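Local coordinates for protein malonate decarboxylase subunit alpha (Acinetobacter baumannii ATCC 17978, PDB 6MPR) that probably exchanges acetate for malonate on an acyl carrier protein, the transferase step by which malonate decarboxylase turns malonate over, at residues L52-T57 against I86-L90; L290-R296 against T312-E316; R448-I452 against L462-M466. One frame throughout, in Å; residues are numbered along the deposited sequence.

Contact 1. Residues L52-T57 against I86-L90; sequences LETLIT and ILHDL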
loop_
_atom_site.group_PDB
_atom_site.type_symbol
_atom_site.label_atom_id
_atom_site.label_comp_id
_atom_site.label_asym_id
_atom_site.label_seq_id
_atom_site.Cartn_x
_atom_site.Cartn_y
_atom_site.Cartn_z
ATOM N N LEU A 52 5.180 24.559 -21.779
ATOM C CA LEU A 52 4.129 24.275 -20.791
ATOM C C LEU A 52 2.763 24.753 -21.274
ATOM O O LEU A 52 1.759 24.052 -21.110
ATOM C CB LEU A 52 4.458 24.918 -19.435
ATOM C CG LEU A 52 5.634 24.330 -18.656
ATOM C CD1 LEU A 52 5.907 25.124 -17.380
ATOM C CD2 LEU A 52 5.400 22.862 -18.304
ATOM N N GLU A 53 2.703 25.961 -21.846
ATOM C CA GLU A 53 1.461 26.501 -22.391
ATOM C C GLU A 53 0.948 25.726 -23.600
ATOM O O GLU A 53 -0.196 25.945 -24.021
ATOM C CB GLU A 53 1.674 27.963 -22.779
ATOM C CG GLU A 53 1.837 28.894 -21.594
ATOM C CD GLU A 53 2.233 30.297 -21.998
ATOM O OE1 GLU A 53 2.215 31.182 -21.112
ATOM O OE2 GLU A 53 2.547 30.526 -23.195
ATOM N N THR A 54 1.779 24.876 -24.191
ATOM C CA THR A 54 1.404 24.062 -25.339
ATOM C C THR A 54 0.942 22.677 -24.912
ATOM O O THR A 54 -0.000 22.126 -25.494
ATOM C CB THR A 54 2.597 23.926 -26.298
ATOM O OG1 THR A 54 3.081 25.220 -26.645
ATOM C CG2 THR A 54 2.210 23.165 -27.562
ATOM N N LEU A 55 1.599 22.096 -23.908
ATOM C CA LEU A 55 1.330 20.724 -23.490
ATOM C C LEU A 55 0.224 20.617 -22.447
ATOM O O LEU A 55 -0.412 19.558 -22.330
ATOM C CB LEU A 55 2.607 20.089 -22.932
ATOM C CG LEU A 55 3.725 19.921 -23.958
ATOM C CD1 LEU A 55 4.953 19.400 -23.278
ATOM C CD2 LEU A 55 3.289 18.967 -25.060
ATOM N N ILE A 56 0.003 21.663 -21.669
ATOM C CA ILE A 56 -1.013 21.668 -20.619
ATOM C C ILE A 56 -2.246 22.379 -21.148
ATOM O O ILE A 56 -2.143 23.324 -21.943
ATOM C CB ILE A 56 -0.495 22.342 -19.333
ATOM C CG1 ILE A 56 0.817 21.699 -18.870
ATOM C CG2 ILE A 56 -1.546 22.281 -18.219
ATOM C CD1 ILE A 56 1.406 22.392 -17.667
ATOM N N THR A 57 -3.420 21.893 -20.751
ATOM C CA THR A 57 -4.726 22.385 -21.173
ATOM C C THR A 57 -5.508 22.818 -19.935
ATOM O O THR A 57 -5.367 22.190 -18.880
ATOM C CB THR A 57 -5.490 21.272 -21.917
ATOM O OG1 THR A 57 -4.636 20.697 -22.917
ATOM C CG2 THR A 57 -6.760 21.790 -22.607
ATOM N N ILE A 86 -4.258 31.353 -20.896
ATOM C CA ILE A 86 -4.033 30.068 -21.541
ATOM C C ILE A 86 -4.192 28.918 -20.557
ATOM O O ILE A 86 -4.949 27.982 -20.806
ATOM C CB ILE A 86 -2.640 30.050 -22.206
ATOM C CG1 ILE A 86 -2.540 31.188 -23.221
ATOM C CG2 ILE A 86 -2.353 28.692 -22.848
ATOM C CD1 ILE A 86 -1.160 31.342 -23.803
ATOM N N LEU A 87 -3.486 28.970 -19.422
ATOM C CA LEU A 87 -3.550 27.921 -18.405
ATOM C C LEU A 87 -4.330 28.439 -17.201
ATOM O O LEU A 87 -3.831 29.281 -16.449
ATOM C CB LEU A 87 -2.153 27.463 -17.980
ATOM C CG LEU A 87 -1.265 26.940 -19.096
ATOM C CD1 LEU A 87 0.003 26.324 -18.497
ATOM C CD2 LEU A 87 -2.022 25.929 -19.934
ATOM N N HIS A 88 -5.540 27.915 -17.014
ATOM C CA HIS A 88 -6.392 28.257 -15.884
ATOM C C HIS A 88 -7.143 27.002 -15.470
ATOM O O HIS A 88 -7.190 26.018 -16.211
ATOM C CB HIS A 88 -7.370 29.389 -16.220
ATOM C CG HIS A 88 -8.153 29.149 -17.472
ATOM N ND1 HIS A 88 -9.338 28.446 -17.488
ATOM C CD2 HIS A 88 -7.912 29.510 -18.754
ATOM C CE1 HIS A 88 -9.793 28.385 -18.726
ATOM N NE2 HIS A 88 -8.948 29.023 -19.514
ATOM N N ASP A 89 -7.702 27.036 -14.256
ATOM C CA ASP A 89 -8.507 25.934 -13.718
ATOM C C ASP A 89 -7.726 24.631 -13.679
ATOM O O ASP A 89 -8.303 23.542 -13.799
ATOM C CB ASP A 89 -9.805 25.750 -14.503
ATOM C CG ASP A 89 -10.769 26.894 -14.289
ATOM O OD1 ASP A 89 -11.394 26.942 -13.211
ATOM O OD2 ASP A 89 -10.863 27.769 -15.174
ATOM N N LEU A 90 -6.411 24.730 -13.512
ATOM C CA LEU A 90 -5.611 23.534 -13.303
ATOM C C LEU A 90 -6.002 22.867 -11.991
ATOM O O LEU A 90 -6.247 23.531 -10.984
ATOM C CB LEU A 90 -4.115 23.875 -13.299
ATOM C CG LEU A 90 -3.535 24.354 -14.633
ATOM C CD1 LEU A 90 -2.019 24.345 -14.624
ATOM C CD2 LEU A 90 -4.096 23.524 -15.805
#

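Contact 2. Residues L290-R296 against T312-E316; sequences LKGKICR and TGWVE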
loop_
_atom_site.group_PDB
_atom_site.type_symbol
_atom_site.label_atom_id
_atom_site.label_comp_id
_atom_site.label_asym_id
_atom_site.label_seq_id
_atom_site.Cartn_x
_atom_site.Cartn_y
_atom_site.Cartn_z
ATOM N N LEU A 290 20.182 -5.235 24.937
ATOM C CA LEU A 290 19.148 -5.374 23.918
ATOM C C LEU A 290 19.664 -5.394 22.479
ATOM O O LEU A 290 18.841 -5.464 21.555
ATOM C CB LEU A 290 18.114 -4.249 24.073
ATOM C CG LEU A 290 17.305 -4.259 25.376
ATOM C CD1 LEU A 290 16.399 -3.016 25.468
ATOM C CD2 LEU A 290 16.500 -5.535 25.505
ATOM N N LYS A 291 20.980 -5.331 22.246
ATOM C CA LYS A 291 21.454 -5.274 20.864
ATOM C C LYS A 291 21.089 -6.556 20.132
ATOM O O LYS A 291 21.303 -7.660 20.645
ATOM C CB LYS A 291 22.965 -5.051 20.794
ATOM C CG LYS A 291 23.482 -4.989 19.347
ATOM C CD LYS A 291 25.003 -5.000 19.263
ATOM C CE LYS A 291 25.606 -3.815 20.004
ATOM N NZ LYS A 291 27.099 -3.846 19.981
ATOM N N GLY A 292 20.535 -6.411 18.934
ATOM C CA GLY A 292 20.069 -7.543 18.168
ATOM C C GLY A 292 18.744 -8.125 18.610
ATOM O O GLY A 292 18.227 -9.024 17.930
ATOM N N LYS A 293 18.172 -7.648 19.719
ATOM C CA LYS A 293 16.892 -8.140 20.214
ATOM C C LYS A 293 15.732 -7.222 19.887
ATOM O O LYS A 293 14.580 -7.647 20.022
ATOM C CB LYS A 293 16.930 -8.317 21.736
ATOM C CG LYS A 293 17.974 -9.309 22.194
ATOM C CD LYS A 293 17.948 -9.473 23.699
ATOM C CE LYS A 293 19.185 -10.221 24.169
ATOM N NZ LYS A 293 19.345 -10.068 25.641
ATOM N N ILE A 294 16.013 -5.964 19.529
ATOM C CA ILE A 294 15.001 -4.972 19.184
ATOM C C ILE A 294 15.562 -4.074 18.089
ATOM O O ILE A 294 16.775 -3.908 17.943
ATOM C CB ILE A 294 14.549 -4.098 20.377
ATOM C CG1 ILE A 294 15.727 -3.271 20.910
ATOM C CG2 ILE A 294 13.962 -4.964 21.511
ATOM C CD1 ILE A 294 15.326 -2.203 21.903
ATOM N N CYS A 295 14.652 -3.486 17.318
ATOM C CA CYS A 295 14.985 -2.389 16.406
ATOM C C CYS A 295 16.001 -2.804 15.343
ATOM O O CYS A 295 16.960 -2.079 15.056
ATOM C CB CYS A 295 15.498 -1.173 17.182
ATOM S SG CYS A 295 14.363 -0.544 18.447
ATOM N N ARG A 296 15.747 -3.948 14.707
ATOM C CA ARG A 296 16.658 -4.479 13.695
ATOM C C ARG A 296 16.376 -3.942 12.296
ATOM O O ARG A 296 17.312 -3.594 11.563
ATOM C CB ARG A 296 16.588 -6.002 13.689
ATOM C CG ARG A 296 17.079 -6.609 14.988
ATOM C CD ARG A 296 17.284 -8.104 14.857
ATOM N NE ARG A 296 16.012 -8.802 14.744
ATOM C CZ ARG A 296 15.620 -9.486 13.677
ATOM N NH1 ARG A 296 16.416 -9.583 12.617
ATOM N NH2 ARG A 296 14.433 -10.083 13.676
ATOM N N THR A 312 27.342 0.561 15.607
ATOM C CA THR A 312 27.501 -0.417 16.680
ATOM C C THR A 312 26.747 -1.712 16.431
ATOM O O THR A 312 26.744 -2.584 17.311
ATOM C CB THR A 312 27.059 0.165 18.029
ATOM O OG1 THR A 312 25.746 0.728 17.899
ATOM C CG2 THR A 312 28.031 1.244 18.503
ATOM N N GLY A 313 26.111 -1.866 15.273
ATOM C CA GLY A 313 25.524 -3.142 14.892
ATOM C C GLY A 313 24.079 -3.362 15.286
ATOM O O GLY A 313 23.606 -4.500 15.191
ATOM N N TRP A 314 23.357 -2.321 15.717
ATOM C CA TRP A 314 21.944 -2.497 16.050
ATOM C C TRP A 314 21.089 -2.603 14.802
ATOM O O TRP A 314 20.126 -3.379 14.765
ATOM C CB TRP A 314 21.423 -1.324 16.879
ATOM C CG TRP A 314 21.921 -1.314 18.269
ATOM C CD1 TRP A 314 23.174 -0.967 18.684
ATOM C CD2 TRP A 314 21.178 -1.644 19.446
ATOM N NE1 TRP A 314 23.261 -1.077 20.052
ATOM C CE2 TRP A 314 22.047 -1.482 20.542
ATOM C CE3 TRP A 314 19.863 -2.058 19.679
ATOM C CZ2 TRP A 314 21.649 -1.745 21.854
ATOM C CZ3 TRP A 314 19.467 -2.313 20.971
ATOM C CH2 TRP A 314 20.359 -2.159 22.048
ATOM N N VAL A 315 21.418 -1.819 13.781
ATOM C CA VAL A 315 20.546 -1.598 12.637
ATOM C C VAL A 315 20.955 -2.564 11.536
ATOM O O VAL A 315 22.030 -2.418 10.938
ATOM C CB VAL A 315 20.625 -0.151 12.144
ATOM C CG1 VAL A 315 19.754 0.018 10.913
ATOM C CG2 VAL A 315 20.205 0.828 13.242
ATOM N N GLU A 316 20.072 -3.519 11.227
ATOM C CA GLU A 316 20.370 -4.538 10.228
ATOM C C GLU A 316 19.943 -4.151 8.824
ATOM O O GLU A 316 20.609 -4.542 7.856
ATOM C CB GLU A 316 19.723 -5.864 10.638
ATOM C CG GLU A 316 20.477 -6.414 11.855
ATOM C CD GLU A 316 19.861 -7.648 12.475
ATOM O OE1 GLU A 316 20.249 -7.964 13.621
ATOM O OE2 GLU A 316 19.002 -8.297 11.835
HETATM O O HOH W 1 19.382 -4.440 17.121
#

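Contact 3. Residues R448-I452 against L462-M466; sequences RLDAI and LAPIM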
loop_
_atom_site.group_PDB
_atom_site.type_symbol
_atom_site.label_atom_id
_atom_site.label_comp_id
_atom_site.label_asym_id
_atom_site.label_seq_id
_atom_site.Cartn_x
_atom_site.Cartn_y
_atom_site.Cartn_z
ATOM N N ARG A 448 -10.972 19.920 23.207
ATOM C CA ARG A 448 -11.525 19.958 21.859
ATOM C C ARG A 448 -10.416 20.273 20.867
ATOM O O ARG A 448 -9.732 21.292 21.002
ATOM C CB ARG A 448 -12.635 21.017 21.763
ATOM C CG ARG A 448 -13.224 21.243 20.382
ATOM C CD ARG A 448 -14.088 22.502 20.383
ATOM N NE ARG A 448 -14.719 22.761 19.084
ATOM C CZ ARG A 448 -15.879 22.231 18.712
ATOM N NH1 ARG A 448 -16.527 21.414 19.539
ATOM N NH2 ARG A 448 -16.390 22.510 17.517
ATOM N N LEU A 449 -10.243 19.402 19.874
ATOM C CA LEU A 449 -9.262 19.654 18.825
ATOM C C LEU A 449 -9.635 20.888 18.010
ATOM O O LEU A 449 -10.795 21.069 17.623
ATOM C CB LEU A 449 -9.155 18.445 17.897
ATOM C CG LEU A 449 -8.582 17.134 18.424
ATOM C CD1 LEU A 449 -8.557 16.108 17.310
ATOM C CD2 LEU A 449 -7.175 17.317 19.007
ATOM N N ASP A 450 -8.637 21.743 17.743
ATOM C CA ASP A 450 -8.825 22.845 16.795
ATOM C C ASP A 450 -9.373 22.345 15.471
ATOM O O ASP A 450 -10.044 23.094 14.749
ATOM C CB ASP A 450 -7.497 23.557 16.485
ATOM C CG ASP A 450 -7.046 24.523 17.562
ATOM O OD1 ASP A 450 -7.445 24.401 18.740
ATOM O OD2 ASP A 450 -6.252 25.419 17.200
ATOM N N ALA A 451 -9.027 21.102 15.106
ATOM C CA ALA A 451 -9.344 20.568 13.787
ATOM C C ALA A 451 -10.836 20.605 13.498
ATOM O O ALA A 451 -11.234 20.764 12.342
ATOM C CB ALA A 451 -8.828 19.134 13.669
ATOM N N ILE A 452 -11.674 20.454 14.528
ATOM C CA ILE A 452 -13.119 20.436 14.305
ATOM C C ILE A 452 -13.586 21.763 13.736
ATOM O O ILE A 452 -14.307 21.805 12.734
ATOM C CB ILE A 452 -13.873 20.100 15.600
ATOM C CG1 ILE A 452 -13.432 18.739 16.149
ATOM C CG2 ILE A 452 -15.361 20.145 15.321
ATOM C CD1 ILE A 452 -13.841 18.540 17.589
ATOM N N LEU A 462 -15.050 16.088 7.514
ATOM C CA LEU A 462 -14.462 15.476 8.699
ATOM C C LEU A 462 -13.440 16.425 9.309
ATOM O O LEU A 462 -12.745 17.145 8.590
ATOM C CB LEU A 462 -13.768 14.137 8.366
ATOM C CG LEU A 462 -14.594 12.844 8.353
ATOM C CD1 LEU A 462 -15.565 12.836 7.221
ATOM C CD2 LEU A 462 -13.668 11.629 8.261
ATOM N N ALA A 463 -13.346 16.421 10.634
ATOM C CA ALA A 463 -12.218 17.079 11.276
ATOM C C ALA A 463 -10.932 16.463 10.735
ATOM O O ALA A 463 -10.827 15.237 10.676
ATOM C CB ALA A 463 -12.282 16.906 12.793
ATOM N N PRO A 464 -9.958 17.260 10.283
ATOM C CA PRO A 464 -8.704 16.649 9.804
ATOM C C PRO A 464 -7.897 16.059 10.955
ATOM O O PRO A 464 -7.221 16.772 11.707
ATOM C CB PRO A 464 -7.976 17.806 9.105
ATOM C CG PRO A 464 -8.597 19.035 9.610
ATOM C CD PRO A 464 -10.023 18.700 9.985
ATOM N N ILE A 465 -7.999 14.740 11.095
ATOM C CA ILE A 465 -7.404 13.975 12.190
ATOM C C ILE A 465 -6.217 13.203 11.635
ATOM O O ILE A 465 -6.376 12.416 10.696
ATOM C CB ILE A 465 -8.421 13.000 12.808
ATOM C CG1 ILE A 465 -9.640 13.742 13.343
ATOM C CG2 ILE A 465 -7.760 12.138 13.873
ATOM C CD1 ILE A 465 -9.295 14.914 14.189
ATOM N N MET A 466 -5.040 13.405 12.225
ATOM C CA MET A 466 -3.857 12.678 11.790
ATOM C C MET A 466 -3.928 11.214 12.219
ATOM O O MET A 466 -3.763 10.305 11.396
ATOM C CB MET A 466 -2.611 13.362 12.359
ATOM C CG MET A 466 -1.324 12.808 11.843
ATOM S SD MET A 466 0.089 13.811 12.383
ATOM C CE MET A 466 0.026 13.505 14.147
#

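Contact 1. Residues L52-T57 against I86-L90
Leu-87 reaches across to Ile-56, the residue at which the chain leaves helix 48-55. Its CB points past segment 52-57 and touches nothing there. CG, turned anti to its own carbonyl carbon (chi1 -58°), then carries the branched end inward. From there the two methyls divide the work. CD1 stands over the last helical turn, 3.9 Å from Leu-52 O, a carbonyl already bonded by Ile-56 N, and also borders Ile-56 CB. CD2 settles on the same CB at 3.9 Å and comes still nearer the backbone, 3.3 Å from Ile-56 O. The two side chains cross at about a right angle. On the far flank, Leu-90 CD2 takes up Ile-56 CG2 at 3.7 Å and lies 3.6 Å from Thr-57 O. Toward the surface, Ile-86 crosses Glu-53, its CG2 3.7 Å from Glu-53 O and its CD1 alongside the carboxylate; the polar end of Glu-53 is held by OE1, bonded to the backbone N of Asn-83. Leu-79 of helix 73-79 touches Ile-56, Leu-87 and Leu-90 alike, while helix 22-34 packs on Thr-54 and Leu-55. Segment 52-57 leads from helix 48-55 toward strand 61-64, and segment 86-90, from the loop after helix 73-79, enters strand 90-94, its neighbour in the parallel sheet.

Contact 2. Residues L290-R296 against T312-E316
Lys-291 lies over one face of the Trp-314 indole and ties its far end to the chain beyond. Its CA sits 3.5 Å from the centroid of the six-membered ring of Trp-314, 9° off the normal, a CH-pi contact, and CB and CG continue across toward the pyrrole side. A bend at chi3 (-60°) then brings CE past Trp-314 NE1 and lets NZ donate to Thr-312 O at 3.0 Å, in the carbonyl plane. The same ammonium also makes a long, weak ion pair with Glu-286 OE2. Ile-294 CG1 abuts the ring edge, in its plane, and Leu-290 CB packs on Trp-314 CH2. Each segment begins at a turn. Residues 290-293 form a type II turn, with glycine at the positive-phi position and Lys-293 N bonded to Leu-290 O at 2.9 Å; Gly-313 closes helix 307-311 in a Schellman motif. Strand 297-299, that helix and strand 317-319 make a beta-alpha-beta unit, and the parallel pairing of its strands begins here, where Glu-316 N donates to Arg-296 O at 2.8 Å. Beside this bond, Arg-296 NH1 forms a salt bridge to Glu-316 OE2 at 3.0 Å; the acceptor lies in the guanidinium plane, but the donor stands 29° out of the carboxylate plane. Arg-296 NE is taken by Gln-264 OE1. One water serves three backbone groups: it accepts from Gly-292 N at 2.9 Å and donates to Ile-294 O at 2.8 Å and to Trp-314 O at 2.7 Å. Cys-295 O faces Trp-314 O as a second acceptor without bonding to it; its own donor is the indole NE1 of Trp-298.

Contact 3. Residues R448-I452 against L462-M466
Ala-451, near the start of helix 450-458, turns its methyl toward the returning chain and meets the Pro-464 ring with it. CB lies 3.9 Å from Pro-464 CD, and the backbone shares the approach, Ala-451 O standing 3.4 Å from that same CD. Past the ring, Ala-451 CB also comes within 3.5 Å of Pro-464 O, so the methyl spans both the ring and the carbonyl of the proline. Ala-463, the residue before, likewise points its CB at the helix. It seats this methyl against the backbone of Ile-452, 3.9 Å from CA; although the Ile-452 CB is directed away, its CG1 still flanks Ala-463 CB at 4.0 Å. The two alanine methyls face each other more loosely, Ala-451 CB to Ala-463 CB 4.2 Å. Farther along, Leu-449 and Ile-465 cross at about a right angle. The Ile-465 chain starts off to one side, and a second torsion folded to chi2 -48° swings CD1 back toward the helix, where it meets Leu-449 CD1; that separation is unusually short, but Ile-465 has two conformers, and the closeness of the pair is doubtful. The segment 462-466 is part of the loop that leads from this helix to strand 474-477, so the chain doubles back along the first turn of its own helix. The second subunit packs against this region, its Thr-419 bonding to Arg-448 NH1. The segments share no hydrogen bond and meet through methyls, a proline ring and carbonyl oxygens set against carbon: small methyls and a proline with no backbone N-H to satisfy let two backbones come close, and the carbonyls of Pro-464, Ile-465 and Met-466 are bonded by Ser-378 and by Arg-402 of the second subunit.

The three contacts follow one another along the chain without touching. Contacts 1 and 2 lie on opposite sides of the chain's centre, their own centres 52 Å apart, and each is partly buried; contact 3 is fully buried and the nearest of the three to the middle. Contact 1 lies where the chain enters strands 61-64 and 90-94 of the parallel sheet, whereas contacts 2 and 3 feed the mixed sheet, one at its edge strand 317-319 and the other at strand 474-477. Chemistry follows place: contacts 1 and 3 pack methyls, with polar ends bonded to outside partners, while contact 2 joins its loops through charge, water and a covered indole. Of the three, only contact 3 borders the second subunit.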